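Local coordinates for tyrosine-protein phosphatase YwqE (Bacillus subtilis, PDB 3QY7), which removes phosphate from phosphotyrosine in the proteins YwqD, YwqF and Ssb, as a manganese-dependent protein tyrosine phosphatase, at residues 2-7 and 36-41; 23-28 and 193-198; 75-80 and 99-104; 133-138 and 159-164. All blocks are in the same frame, centred on the assembly; numbering follows the deposited sequence.

Contact 1: 2-7 and 36-41; sequences IDIHCH and TIIATP. With FE (Fe (III) ion), chain C.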
loop_
_atom_site.group_PDB
_atom_site.type_symbol
_atom_site.label_atom_id
_atom_site.label_comp_id
_atom_site.label_asym_id
_atom_site.label_seq_id
_atom_site.Cartn_x
_atom_site.Cartn_y
_atom_site.Cartn_z
ATOM N N ILE A 2 -4.331 3.537 10.382
ATOM C CA ILE A 2 -4.593 2.383 9.524
ATOM C C ILE A 2 -3.431 2.226 8.560
ATOM O O ILE A 2 -3.028 3.191 7.919
ATOM C CB ILE A 2 -5.878 2.623 8.733
ATOM C CG1 ILE A 2 -7.064 2.755 9.697
ATOM C CG2 ILE A 2 -6.135 1.514 7.704
ATOM C CD1 ILE A 2 -8.222 3.443 9.058
ATOM N N ASP A 3 -2.909 1.006 8.462
ATOM C CA ASP A 3 -1.815 0.673 7.533
ATOM C C ASP A 3 -2.432 -0.106 6.386
ATOM O O ASP A 3 -3.004 -1.168 6.606
ATOM C CB ASP A 3 -0.775 -0.171 8.280
ATOM C CG ASP A 3 0.503 -0.391 7.488
ATOM O OD1 ASP A 3 0.859 0.486 6.672
ATOM O OD2 ASP A 3 1.148 -1.446 7.699
ATOM N N ILE A 4 -2.338 0.433 5.166
ATOM C CA ILE A 4 -3.077 -0.139 4.030
ATOM C C ILE A 4 -2.297 -1.134 3.166
ATOM O O ILE A 4 -2.833 -1.638 2.176
ATOM C CB ILE A 4 -3.714 0.948 3.113
ATOM C CG1 ILE A 4 -2.653 1.760 2.348
ATOM C CG2 ILE A 4 -4.622 1.847 3.929
ATOM C CD1 ILE A 4 -3.199 2.330 1.025
ATOM N N HIS A 5 -1.028 -1.371 3.508
ATOM C CA HIS A 5 -0.152 -2.260 2.725
ATOM C C HIS A 5 0.824 -2.914 3.699
ATOM O O HIS A 5 1.638 -2.230 4.308
ATOM C CB HIS A 5 0.571 -1.420 1.651
ATOM C CG HIS A 5 1.485 -2.192 0.741
ATOM N ND1 HIS A 5 1.930 -1.657 -0.447
ATOM C CD2 HIS A 5 2.003 -3.444 0.808
ATOM C CE1 HIS A 5 2.718 -2.531 -1.058
ATOM N NE2 HIS A 5 2.769 -3.626 -0.325
ATOM N N CYS A 6 0.719 -4.231 3.869
ATOM C CA CYS A 6 1.492 -4.914 4.910
ATOM C C CYS A 6 1.497 -6.415 4.667
ATOM O O CYS A 6 0.468 -7.010 4.334
ATOM C CB CYS A 6 0.879 -4.611 6.275
ATOM S SG CYS A 6 1.952 -5.052 7.651
ATOM N N HIS A 7 2.663 -7.029 4.824
ATOM C CA HIS A 7 2.812 -8.446 4.568
ATOM C C HIS A 7 2.952 -9.182 5.884
ATOM O O HIS A 7 3.941 -9.879 6.155
ATOM C CB HIS A 7 3.977 -8.654 3.594
ATOM C CG HIS A 7 3.766 -7.953 2.294
ATOM N ND1 HIS A 7 3.229 -8.587 1.193
ATOM C CD2 HIS A 7 3.940 -6.659 1.939
ATOM C CE1 HIS A 7 3.137 -7.716 0.200
ATOM N NE2 HIS A 7 3.544 -6.537 0.629
ATOM N N THR A 36 -5.052 -0.825 13.039
ATOM C CA THR A 36 -5.740 -1.576 12.007
ATOM C C THR A 36 -4.780 -1.762 10.844
ATOM O O THR A 36 -4.181 -0.784 10.400
ATOM C CB THR A 36 -6.993 -0.836 11.516
ATOM O OG1 THR A 36 -7.802 -0.451 12.648
ATOM C CG2 THR A 36 -7.808 -1.716 10.562
ATOM N N ILE A 37 -4.642 -3.000 10.366
ATOM C CA ILE A 37 -3.801 -3.299 9.211
ATOM C C ILE A 37 -4.649 -3.955 8.153
ATOM O O ILE A 37 -5.374 -4.902 8.440
ATOM C CB ILE A 37 -2.622 -4.244 9.576
ATOM C CG1 ILE A 37 -1.621 -3.484 10.456
ATOM C CG2 ILE A 37 -1.963 -4.783 8.277
ATOM C CD1 ILE A 37 -0.443 -4.302 10.961
ATOM N N ILE A 38 -4.566 -3.457 6.921
ATOM C CA ILE A 38 -5.117 -4.227 5.822
ATOM C C ILE A 38 -3.990 -5.135 5.322
ATOM O O ILE A 38 -2.991 -4.651 4.769
ATOM C CB ILE A 38 -5.646 -3.353 4.676
ATOM C CG1 ILE A 38 -6.653 -2.334 5.211
ATOM C CG2 ILE A 38 -6.271 -4.235 3.600
ATOM C CD1 ILE A 38 -7.159 -1.323 4.122
ATOM N N ALA A 39 -4.121 -6.432 5.560
ATOM C CA ALA A 39 -3.101 -7.375 5.070
ATOM C C ALA A 39 -3.187 -7.416 3.570
ATOM O O ALA A 39 -4.286 -7.499 3.006
ATOM C CB ALA A 39 -3.299 -8.739 5.642
ATOM N N THR A 40 -2.027 -7.303 2.904
ATOM C CA THR A 40 -1.990 -7.280 1.441
ATOM C C THR A 40 -0.966 -8.285 0.913
ATOM O O THR A 40 0.029 -7.874 0.283
ATOM C CB THR A 40 -1.651 -5.894 0.898
ATOM O OG1 THR A 40 -0.410 -5.450 1.459
ATOM C CG2 THR A 40 -2.736 -4.900 1.273
ATOM N N PRO A 41 -1.196 -9.586 1.176
ATOM C CA PRO A 41 -0.285 -10.597 0.621
ATOM C C PRO A 41 -0.282 -10.507 -0.903
ATOM O O PRO A 41 -1.297 -10.128 -1.504
ATOM C CB PRO A 41 -0.909 -11.920 1.058
ATOM C CG PRO A 41 -2.360 -11.623 1.283
ATOM C CD PRO A 41 -2.376 -10.207 1.817
HETATM FE FE FE C . 4.285 -5.068 -0.724
HETATM O O HOH W 1 5.241 -4.004 -1.937
#

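Contact 2: 23-28 and 193-198; sequences IEMARA and SDAHNV. With FE (Fe (III) ion), chain C; MG (magnesium ion), chain D.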
loop_
_atom_site.group_PDB
_atom_site.type_symbol
_atom_site.label_atom_id
_atom_site.label_comp_id
_atom_site.label_asym_id
_atom_site.label_seq_id
_atom_site.Cartn_x
_atom_site.Cartn_y
_atom_site.Cartn_z
ATOM N N ILE A 23 3.035 -12.080 14.847
ATOM C CA ILE A 23 2.801 -11.523 16.170
ATOM C C ILE A 23 3.845 -10.457 16.526
ATOM O O ILE A 23 3.507 -9.409 17.091
ATOM C CB ILE A 23 2.779 -12.645 17.229
ATOM C CG1 ILE A 23 1.543 -13.531 17.044
ATOM C CG2 ILE A 23 2.821 -12.069 18.648
ATOM C CD1 ILE A 23 1.671 -14.810 17.815
ATOM N N GLU A 24 5.110 -10.710 16.184
ATOM C CA GLU A 24 6.161 -9.703 16.414
ATOM C C GLU A 24 5.924 -8.442 15.592
ATOM O O GLU A 24 6.124 -7.319 16.079
ATOM C CB GLU A 24 7.550 -10.270 16.139
ATOM C CG GLU A 24 7.938 -11.408 17.067
ATOM C CD GLU A 24 7.861 -11.008 18.525
ATOM O OE1 GLU A 24 8.677 -10.163 18.949
ATOM O OE2 GLU A 24 6.969 -11.521 19.238
ATOM N N MET A 25 5.487 -8.633 14.349
ATOM C CA MET A 25 5.158 -7.496 13.501
ATOM C C MET A 25 3.981 -6.734 14.076
ATOM O O MET A 25 3.987 -5.502 14.083
ATOM C CB MET A 25 4.869 -7.940 12.061
ATOM C CG MET A 25 6.108 -8.484 11.352
ATOM S SD MET A 25 5.735 -9.236 9.748
ATOM C CE MET A 25 5.262 -7.817 8.759
ATOM N N ALA A 26 2.971 -7.462 14.559
ATOM C CA ALA A 26 1.817 -6.808 15.161
ATOM C C ALA A 26 2.197 -5.939 16.376
ATOM O O ALA A 26 1.712 -4.811 16.507
ATOM C CB ALA A 26 0.782 -7.826 15.536
ATOM N N ARG A 27 3.076 -6.463 17.236
ATOM C CA ARG A 27 3.516 -5.708 18.408
ATOM C C ARG A 27 4.217 -4.421 17.967
ATOM O O ARG A 27 3.989 -3.350 18.544
ATOM C CB ARG A 27 4.427 -6.537 19.324
ATOM C CG ARG A 27 3.734 -7.692 20.012
ATOM C CD ARG A 27 4.556 -8.263 21.163
ATOM N NE ARG A 27 3.852 -9.389 21.780
ATOM C CZ ARG A 27 4.235 -10.662 21.693
ATOM N NH1 ARG A 27 5.341 -10.992 21.030
ATOM N NH2 ARG A 27 3.514 -11.612 22.282
ATOM N N ALA A 28 5.034 -4.523 16.922
ATOM C CA ALA A 28 5.742 -3.350 16.396
ATOM C C ALA A 28 4.765 -2.332 15.832
ATOM O O ALA A 28 4.915 -1.126 16.053
ATOM C CB ALA A 28 6.729 -3.752 15.349
ATOM N N SER A 193 3.315 0.950 5.443
ATOM C CA SER A 193 4.546 0.255 5.824
ATOM C C SER A 193 5.156 -0.627 4.760
ATOM O O SER A 193 6.384 -0.655 4.619
ATOM C CB SER A 193 4.328 -0.606 7.080
ATOM O OG SER A 193 3.526 -1.753 6.784
ATOM N N ASP A 194 4.315 -1.420 4.080
ATOM C CA ASP A 194 4.809 -2.494 3.253
ATOM C C ASP A 194 5.749 -3.373 4.111
ATOM O O ASP A 194 6.758 -3.894 3.623
ATOM C CB ASP A 194 5.543 -1.904 2.042
ATOM C CG ASP A 194 5.673 -2.873 0.907
ATOM O OD1 ASP A 194 5.237 -4.049 1.016
ATOM O OD2 ASP A 194 6.221 -2.438 -0.129
ATOM N N ALA A 195 5.435 -3.517 5.394
ATOM C CA ALA A 195 6.269 -4.319 6.290
ATOM C C ALA A 195 6.345 -5.787 5.893
ATOM O O ALA A 195 5.336 -6.400 5.525
ATOM C CB ALA A 195 5.777 -4.194 7.750
ATOM N N HIS A 196 7.542 -6.369 5.989
ATOM C CA HIS A 196 7.715 -7.811 5.743
ATOM C C HIS A 196 8.252 -8.564 6.956
ATOM O O HIS A 196 8.087 -9.764 7.048
ATOM C CB HIS A 196 8.671 -8.083 4.572
ATOM C CG HIS A 196 8.070 -7.873 3.217
ATOM N ND1 HIS A 196 7.539 -6.669 2.814
ATOM C CD2 HIS A 196 7.988 -8.694 2.145
ATOM C CE1 HIS A 196 7.120 -6.763 1.567
ATOM N NE2 HIS A 196 7.375 -7.982 1.138
ATOM N N ASN A 197 8.905 -7.857 7.872
ATOM C CA ASN A 197 9.572 -8.506 9.004
ATOM C C ASN A 197 9.817 -7.447 10.060
ATOM O O ASN A 197 9.442 -6.295 9.859
ATOM C CB ASN A 197 10.868 -9.192 8.547
ATOM C CG ASN A 197 11.809 -8.240 7.842
ATOM O OD1 ASN A 197 12.174 -7.193 8.383
ATOM N ND2 ASN A 197 12.196 -8.592 6.615
ATOM N N VAL A 198 10.402 -7.818 11.182
ATOM C CA VAL A 198 10.639 -6.858 12.212
ATOM C C VAL A 198 11.961 -6.146 12.085
ATOM O O VAL A 198 12.122 -5.141 12.669
ATOM C CB VAL A 198 10.506 -7.432 13.648
ATOM C CG1 VAL A 198 9.083 -7.798 13.884
ATOM C CG2 VAL A 198 11.290 -8.595 13.810
HETATM FE FE FE C . 4.285 -5.068 -0.724
HETATM MG MG MG D . 6.912 -8.483 -0.808
HETATM O O HOH W 1 5.241 -4.004 -1.937
#

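Contact 3: 75-80 and 99-104; sequences VLPGQE and LNDTKY. With FE (Fe (III) ion), chain C; FE (Fe (III) ion), chain B.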
loop_
_atom_site.group_PDB
_atom_site.type_symbol
_atom_site.label_atom_id
_atom_site.label_comp_id
_atom_site.label_asym_id
_atom_site.label_seq_id
_atom_site.Cartn_x
_atom_site.Cartn_y
_atom_site.Cartn_z
ATOM N N VAL A 75 -6.661 -7.056 11.874
ATOM C CA VAL A 75 -6.215 -7.324 10.511
ATOM C C VAL A 75 -7.437 -7.543 9.606
ATOM O O VAL A 75 -8.314 -8.373 9.897
ATOM C CB VAL A 75 -5.275 -8.554 10.462
ATOM C CG1 VAL A 75 -4.746 -8.749 9.051
ATOM C CG2 VAL A 75 -4.110 -8.347 11.425
ATOM N N LEU A 76 -7.483 -6.767 8.520
ATOM C CA LEU A 76 -8.520 -6.869 7.504
ATOM C C LEU A 76 -7.948 -7.435 6.189
ATOM O O LEU A 76 -6.733 -7.375 5.949
ATOM C CB LEU A 76 -9.150 -5.495 7.272
ATOM C CG LEU A 76 -9.940 -5.007 8.492
ATOM C CD1 LEU A 76 -10.269 -3.548 8.317
ATOM C CD2 LEU A 76 -11.204 -5.835 8.681
ATOM N N PRO A 77 -8.811 -7.994 5.328
ATOM C CA PRO A 77 -8.303 -8.665 4.136
ATOM C C PRO A 77 -8.026 -7.716 2.962
ATOM O O PRO A 77 -8.683 -6.679 2.827
ATOM C CB PRO A 77 -9.432 -9.648 3.793
ATOM C CG PRO A 77 -10.657 -8.918 4.217
ATOM C CD PRO A 77 -10.265 -8.195 5.491
ATOM N N GLY A 78 -7.052 -8.101 2.125
ATOM C CA GLY A 78 -6.674 -7.375 0.922
ATOM C C GLY A 78 -5.624 -8.194 0.183
ATOM O O GLY A 78 -5.337 -9.321 0.560
ATOM N N GLN A 79 -5.062 -7.604 -0.868
ATOM C CA GLN A 79 -3.989 -8.231 -1.648
ATOM C C GLN A 79 -3.133 -7.145 -2.267
ATOM O O GLN A 79 -3.610 -6.046 -2.558
ATOM C CB GLN A 79 -4.574 -9.068 -2.807
ATOM C CG GLN A 79 -4.979 -10.472 -2.440
ATOM C CD GLN A 79 -5.582 -11.209 -3.628
ATOM O OE1 GLN A 79 -6.174 -10.604 -4.516
ATOM N NE2 GLN A 79 -5.433 -12.531 -3.630
ATOM N N GLU A 80 -1.857 -7.460 -2.481
ATOM C CA GLU A 80 -1.034 -6.650 -3.366
ATOM C C GLU A 80 -1.031 -7.387 -4.706
ATOM O O GLU A 80 -0.601 -8.543 -4.790
ATOM C CB GLU A 80 0.398 -6.498 -2.829
ATOM C CG GLU A 80 1.274 -5.636 -3.795
ATOM C CD GLU A 80 2.696 -5.424 -3.319
ATOM O OE1 GLU A 80 3.047 -5.933 -2.260
ATOM O OE2 GLU A 80 3.443 -4.725 -4.017
ATOM N N LEU A 99 -8.864 -3.720 -1.327
ATOM C CA LEU A 99 -8.415 -3.437 0.034
ATOM C C LEU A 99 -9.633 -3.377 0.944
ATOM O O LEU A 99 -10.492 -2.532 0.770
ATOM C CB LEU A 99 -7.613 -2.117 0.067
ATOM C CG LEU A 99 -6.314 -2.089 -0.773
ATOM C CD1 LEU A 99 -5.743 -0.705 -0.798
ATOM C CD2 LEU A 99 -5.279 -3.100 -0.213
ATOM N N ASN A 100 -9.700 -4.295 1.911
ATOM C CA ASN A 100 -10.841 -4.387 2.800
ATOM C C ASN A 100 -12.176 -4.418 2.055
ATOM O O ASN A 100 -13.170 -3.856 2.522
ATOM C CB ASN A 100 -10.828 -3.242 3.834
ATOM C CG ASN A 100 -11.833 -3.466 4.943
ATOM O OD1 ASN A 100 -12.054 -4.595 5.344
ATOM N ND2 ASN A 100 -12.450 -2.386 5.433
ATOM N N ASP A 101 -12.184 -5.047 0.883
ATOM C CA ASP A 101 -13.413 -5.149 0.071
ATOM C C ASP A 101 -14.006 -3.793 -0.336
ATOM O O ASP A 101 -15.192 -3.700 -0.653
ATOM C CB ASP A 101 -14.475 -5.984 0.817
ATOM C CG ASP A 101 -14.049 -7.411 1.038
ATOM O OD1 ASP A 101 -14.206 -7.896 2.187
ATOM O OD2 ASP A 101 -13.529 -8.056 0.091
ATOM N N THR A 102 -13.193 -2.740 -0.322
ATOM C CA THR A 102 -13.627 -1.412 -0.750
ATOM C C THR A 102 -13.381 -1.205 -2.239
ATOM O O THR A 102 -12.951 -2.112 -2.932
ATOM C CB THR A 102 -12.867 -0.304 -0.008
ATOM O OG1 THR A 102 -11.492 -0.300 -0.453
ATOM C CG2 THR A 102 -12.955 -0.511 1.508
ATOM N N LYS A 103 -13.630 0.014 -2.710
ATOM C CA LYS A 103 -13.388 0.357 -4.104
ATOM C C LYS A 103 -11.914 0.535 -4.428
ATOM O O LYS A 103 -11.574 0.716 -5.587
ATOM C CB LYS A 103 -14.134 1.630 -4.474
ATOM C CG LYS A 103 -13.520 2.912 -3.943
ATOM C CD LYS A 103 -14.322 4.114 -4.378
ATOM C CE LYS A 103 -15.608 4.204 -3.613
ATOM N NZ LYS A 103 -16.519 5.199 -4.269
ATOM N N TYR A 104 -11.059 0.517 -3.406
ATOM C CA TYR A 104 -9.623 0.738 -3.601
ATOM C C TYR A 104 -8.903 -0.580 -3.819
ATOM O O TYR A 104 -9.070 -1.520 -3.051
ATOM C CB TYR A 104 -9.040 1.477 -2.393
ATOM C CG TYR A 104 -9.642 2.849 -2.234
ATOM C CD1 TYR A 104 -9.087 3.952 -2.877
ATOM C CD2 TYR A 104 -10.819 3.031 -1.500
ATOM C CE1 TYR A 104 -9.659 5.211 -2.755
ATOM C CE2 TYR A 104 -11.401 4.284 -1.368
ATOM C CZ TYR A 104 -10.820 5.369 -2.000
ATOM O OH TYR A 104 -11.388 6.613 -1.892
HETATM FE FE FE C . 4.285 -5.068 -0.724
HETATM FE FE FE B . 5.521 -4.441 -3.925
HETATM O O HOH W 2 7.751 -4.434 -3.818
HETATM O O HOH W 1 5.241 -4.004 -1.937
#

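Contact 4: 133-138 and 159-164; sequences VIAHPE and ASQITS. With FE (Fe (III) ion), chain B.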
loop_
_atom_site.group_PDB
_atom_site.type_symbol
_atom_site.label_atom_id
_atom_site.label_comp_id
_atom_site.label_asym_id
_atom_site.label_seq_id
_atom_site.Cartn_x
_atom_site.Cartn_y
_atom_site.Cartn_z
ATOM N N VAL A 133 -4.903 1.975 -6.739
ATOM C CA VAL A 133 -3.848 2.552 -5.913
ATOM C C VAL A 133 -2.540 1.920 -6.319
ATOM O O VAL A 133 -2.340 0.706 -6.133
ATOM C CB VAL A 133 -4.097 2.299 -4.420
ATOM C CG1 VAL A 133 -2.993 2.994 -3.576
ATOM C CG2 VAL A 133 -5.474 2.866 -4.022
ATOM N N ILE A 134 -1.651 2.745 -6.869
ATOM C CA ILE A 134 -0.329 2.279 -7.304
ATOM C C ILE A 134 0.542 2.055 -6.076
ATOM O O ILE A 134 0.747 2.991 -5.289
ATOM C CB ILE A 134 0.329 3.336 -8.219
ATOM C CG1 ILE A 134 -0.530 3.517 -9.481
ATOM C CG2 ILE A 134 1.763 2.898 -8.622
ATOM C CD1 ILE A 134 -0.226 4.794 -10.263
ATOM N N ALA A 135 1.044 0.834 -5.939
ATOM C CA ALA A 135 1.962 0.487 -4.843
ATOM C C ALA A 135 3.340 1.096 -5.105
ATOM O O ALA A 135 3.892 0.979 -6.200
ATOM C CB ALA A 135 2.058 -1.001 -4.676
ATOM N N HIS A 136 3.863 1.745 -4.069
ATOM C CA HIS A 136 5.235 2.255 -4.028
ATOM C C HIS A 136 5.769 2.749 -5.374
ATOM O O HIS A 136 6.740 2.201 -5.880
ATOM C CB HIS A 136 6.199 1.236 -3.407
ATOM C CG HIS A 136 6.080 -0.146 -3.967
ATOM N ND1 HIS A 136 6.477 -0.473 -5.249
ATOM C CD2 HIS A 136 5.613 -1.293 -3.416
ATOM C CE1 HIS A 136 6.263 -1.759 -5.453
ATOM N NE2 HIS A 136 5.748 -2.282 -4.355
ATOM N N PRO A 137 5.150 3.796 -5.927
ATOM C CA PRO A 137 5.626 4.283 -7.223
ATOM C C PRO A 137 7.073 4.778 -7.150
ATOM O O PRO A 137 7.780 4.738 -8.174
ATOM C CB PRO A 137 4.660 5.434 -7.547
ATOM C CG PRO A 137 4.151 5.883 -6.196
ATOM C CD PRO A 137 4.011 4.591 -5.432
ATOM N N GLU A 138 7.508 5.218 -5.963
ATOM C CA GLU A 138 8.899 5.690 -5.762
ATOM C C GLU A 138 9.952 4.596 -5.980
ATOM O O GLU A 138 11.127 4.892 -6.244
ATOM C CB GLU A 138 9.058 6.353 -4.374
ATOM C CG GLU A 138 9.273 5.390 -3.164
ATOM C CD GLU A 138 8.009 4.695 -2.648
ATOM O OE1 GLU A 138 8.099 4.101 -1.562
ATOM O OE2 GLU A 138 6.939 4.735 -3.288
ATOM N N ALA A 159 -4.744 6.724 -7.721
ATOM C CA ALA A 159 -4.090 7.152 -6.481
ATOM C C ALA A 159 -2.777 6.407 -6.331
ATOM O O ALA A 159 -2.526 5.422 -7.025
ATOM C CB ALA A 159 -5.015 6.849 -5.285
ATOM N N SER A 160 -1.930 6.854 -5.403
ATOM C CA SER A 160 -0.723 6.075 -5.108
ATOM C C SER A 160 -0.346 6.090 -3.625
ATOM O O SER A 160 -0.754 6.981 -2.875
ATOM C CB SER A 160 0.469 6.494 -5.994
ATOM O OG SER A 160 1.149 7.621 -5.484
ATOM N N GLN A 161 0.444 5.101 -3.249
ATOM C CA GLN A 161 0.827 4.873 -1.857
ATOM C C GLN A 161 2.346 4.775 -1.765
ATOM O O GLN A 161 2.972 3.907 -2.389
ATOM C CB GLN A 161 0.132 3.598 -1.347
ATOM C CG GLN A 161 0.773 2.991 -0.087
ATOM C CD GLN A 161 1.772 1.908 -0.413
ATOM O OE1 GLN A 161 1.510 1.028 -1.229
ATOM N NE2 GLN A 161 2.923 1.929 0.277
ATOM N N ILE A 162 2.916 5.680 -0.975
ATOM C CA ILE A 162 4.344 5.724 -0.717
ATOM C C ILE A 162 4.676 4.849 0.485
ATOM O O ILE A 162 3.827 4.614 1.349
ATOM C CB ILE A 162 4.831 7.174 -0.515
ATOM C CG1 ILE A 162 6.339 7.274 -0.760
ATOM C CG2 ILE A 162 4.409 7.758 0.851
ATOM C CD1 ILE A 162 6.663 8.408 -1.670
ATOM N N THR A 163 5.907 4.361 0.531
ATOM C CA THR A 163 6.351 3.502 1.633
ATOM C C THR A 163 6.920 4.348 2.762
ATOM O O THR A 163 7.732 5.232 2.505
ATOM C CB THR A 163 7.471 2.526 1.179
ATOM O OG1 THR A 163 7.146 1.966 -0.111
ATOM C CG2 THR A 163 7.646 1.402 2.177
ATOM N N SER A 164 6.502 4.072 4.002
ATOM C CA SER A 164 7.036 4.779 5.173
ATOM C C SER A 164 8.546 4.709 5.171
ATOM O O SER A 164 9.195 5.731 5.340
ATOM C CB SER A 164 6.499 4.217 6.492
ATOM O OG SER A 164 5.086 4.388 6.611
HETATM FE FE FE B . 5.521 -4.441 -3.925
HETATM O O HOH W 2 7.751 -4.434 -3.818
HETATM O O HOH W 1 5.241 -4.004 -1.937
#

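Contact 1: 2-7 and 36-41
T40 meets the imidazoles of both H5 and H7. Its hydroxyl OG1 lies over one face of the H7 ring, 4.2 Å above the plane and offset toward the rim, and comes within 3.2 Å of H5 CD2 from an oblique direction. H7 also stacks with H42 and meets the H196 ring with planes at about 30°. In the plane of the H5 ring, at its edge, sits H7 NE2; both NE2 atoms point at the same iron ion, H5 NE2 at 2.1 Å. H5 ND1 is held by Q161 and H7 ND1 by D13, which should fix the rotation of each ring and leave NE2 to the metal. T40 OG1 stands between its backbone N and carbonyl carbon (chi1 56°), where it accepts from C6 N at 2.9 Å. The return bond, T40 N to C6 O, is almost straight at 177°, so backbone and hydroxyl of T40 together grip C6. T40 CG2 rests 3.4 Å from I4 O, a buried carbonyl with no hydrogen-bond partner. Two parallel-strand bonds, D3 N to T36 O and I38 N to D3 O (2.8 Å), join the chains. On one face of this sheet I2 and T36 lie side by side; on the other, D3 CB meets I37 CG1. C6 CB presses tightly on I37 CG2 at 3.5 Å, and I4 CG2 lies beside I38 CD1. Strand 2-3, helix 19-31 and strand 36-38 make a beta-alpha-beta unit, and the His-x-His pair beyond its first strand is characteristic of the metal site of PHP-like phosphatases, here on a TIM barrel.

Contact 2: 23-28 and 193-198
M25 reaches from its helix into the backbone of the loop, and its methyl does most of the touching. CE lies 3.5 Å from A195 O and also meets A195 CB and H196 C. SD passes 3.6 Å from H196 O. The chain runs out extended to SD and then bends (chi3 69°), which turns CE toward A195. Nearer the helix, V198 CG1 settles against E24 CB and the backbone of E24, and also meets M25 CG at 4.0 Å, the M25 and V198 side chains crossing obliquely. No hydrogen bond spans the contact; M25 lies against loop backbone, carbonyls included, and V198 against the helix.

The loop is shaped from within. S193 OG accepts from A195 N in an ST turn, and also bonds D3. The H196 ring donates from ND1 to D194 O, which lies in the ring plane, although the donor stands 43° out of the carbonyl plane. That bond should hold the ring with NE2 directed at the magnesium ion, 2.1 Å away, a site completed on the protein side by D14 and H42. D194 gives OD1 to the iron ion, and its OD2 accepts from the metal-bound water 1 at 2.6 Å. Helix 19-31 packs against a metal-bearing loop that follows strand 190-192, as expected of a TIM barrel whose active site lies at the C-terminal ends of its strands.

Contact 3: 75-80 and 99-104
L76 and N100 carry the van der Waals part of the contact, their side chains crossing at an angle. N100 CG stands anti to its backbone N (chi1 -168°), and the amide beyond it lies against the leucine: OD1 is 3.6 Å from both L76 CB and L76 CD1, and N100 CG is 3.7 Å from L76 CD1. OD1 also approaches P77 CD at 4.0 Å, so the carbonyl end of the amide meets carbon atoms of two successive residues. L99 turns its CD2 toward Q79 O, and the backbones come close where G78 CA passes 4.4 Å from L99 CA; G78, having no side chain, lets L99 CD2 lie close by.

The segments belong to successive beta-alpha units of the TIM barrel: 75-80 leaves strand 74-76 and enters strand 80-82, whereas 99-104 is the turn leading into strand 104-108.

One hydrogen bond crosses, N100 N to P77 O at 2.7 Å, bent at the hydrogen (136°) though aligned with the carbonyl. Bonds inside 99-104 shape the turn that presents this N-H. L99 O accepts from both T102 N and T102 OG1, and T102 OG1 in turn accepts from Y104 N, an ST turn. D101 has its salt bridge with R56, and Q79 OE1 bonds L97.

Metal bonds lie at the far end of 75-80. E80 is fully extended and bridges two iron ions, OE1 binding one and OE2 the other at 2.1 Å.

Contact 4: 133-138 and 159-164
Two neighbouring parallel strands of the TIM-barrel wall meet here: 131-135, which runs out into the iron ligand H136, and 159-163. I134 N bonds A159 O at 2.8 Å and Q161 N bonds I134 O at 3.0 Å; a weak, bent bond from H136 N to Q161 O continues the pairing. V133, A135, A159 and Q161 share one face, where V133 CG1 meets Q161 CB at 3.9 Å with the two side chains at about a right angle. On the other face, I134 CB lies by S160 CB, and P137 CG sits 3.5 Å from S160 OG, itself hydrogen-bonded to L187 O. Q161 bends at chi2 (-95°), and its OE1 accepts from H5.

Past the end of strand 131-135, E138 crosses I162 and T163 at about a right angle. Its OE1 takes T163 OG1 at 2.8 Å on the syn side, close to the carboxylate plane, and T163 N at 3.0 Å from above that plane. The other oxygen, OE2, lies 3.6 Å from I162 CG1 and is buried without a polar partner. H136 CB rests against T163 OG1, A135 CB lies over one face of the imidazole, and NE2 binds iron at 2.2 Å. The two donors from T163, with a further hydrogen bond to S166, would favour a charged carboxylate, whereas burial of OE2 without a partner would work against it; the bonds tie the turn after H136 to the start of helix 164-168.

All four contacts converge on the metal centre. Contacts 1, 2 and 3 share one iron ion, bound by H5, H7, D194 and E80; contacts 3 and 4 share the second through E80 and H136, with E108 completing its protein ligands. Water 1 bridges the two ions. Second-shell bonds join the contacts directly: D3 OD2 to S193 OG at 2.6 Å and H5 O to D194 N at 2.8 Å tie contact 1 to contact 2, while H5 ND1 to Q161 OE1 at 2.8 Å ties it to contact 4. Contacts 1 and 3 are sheet neighbours through A39 N and L76 O. Contacts 2 and 4, with centres about 19 Å apart, still touch where D194 meets H136.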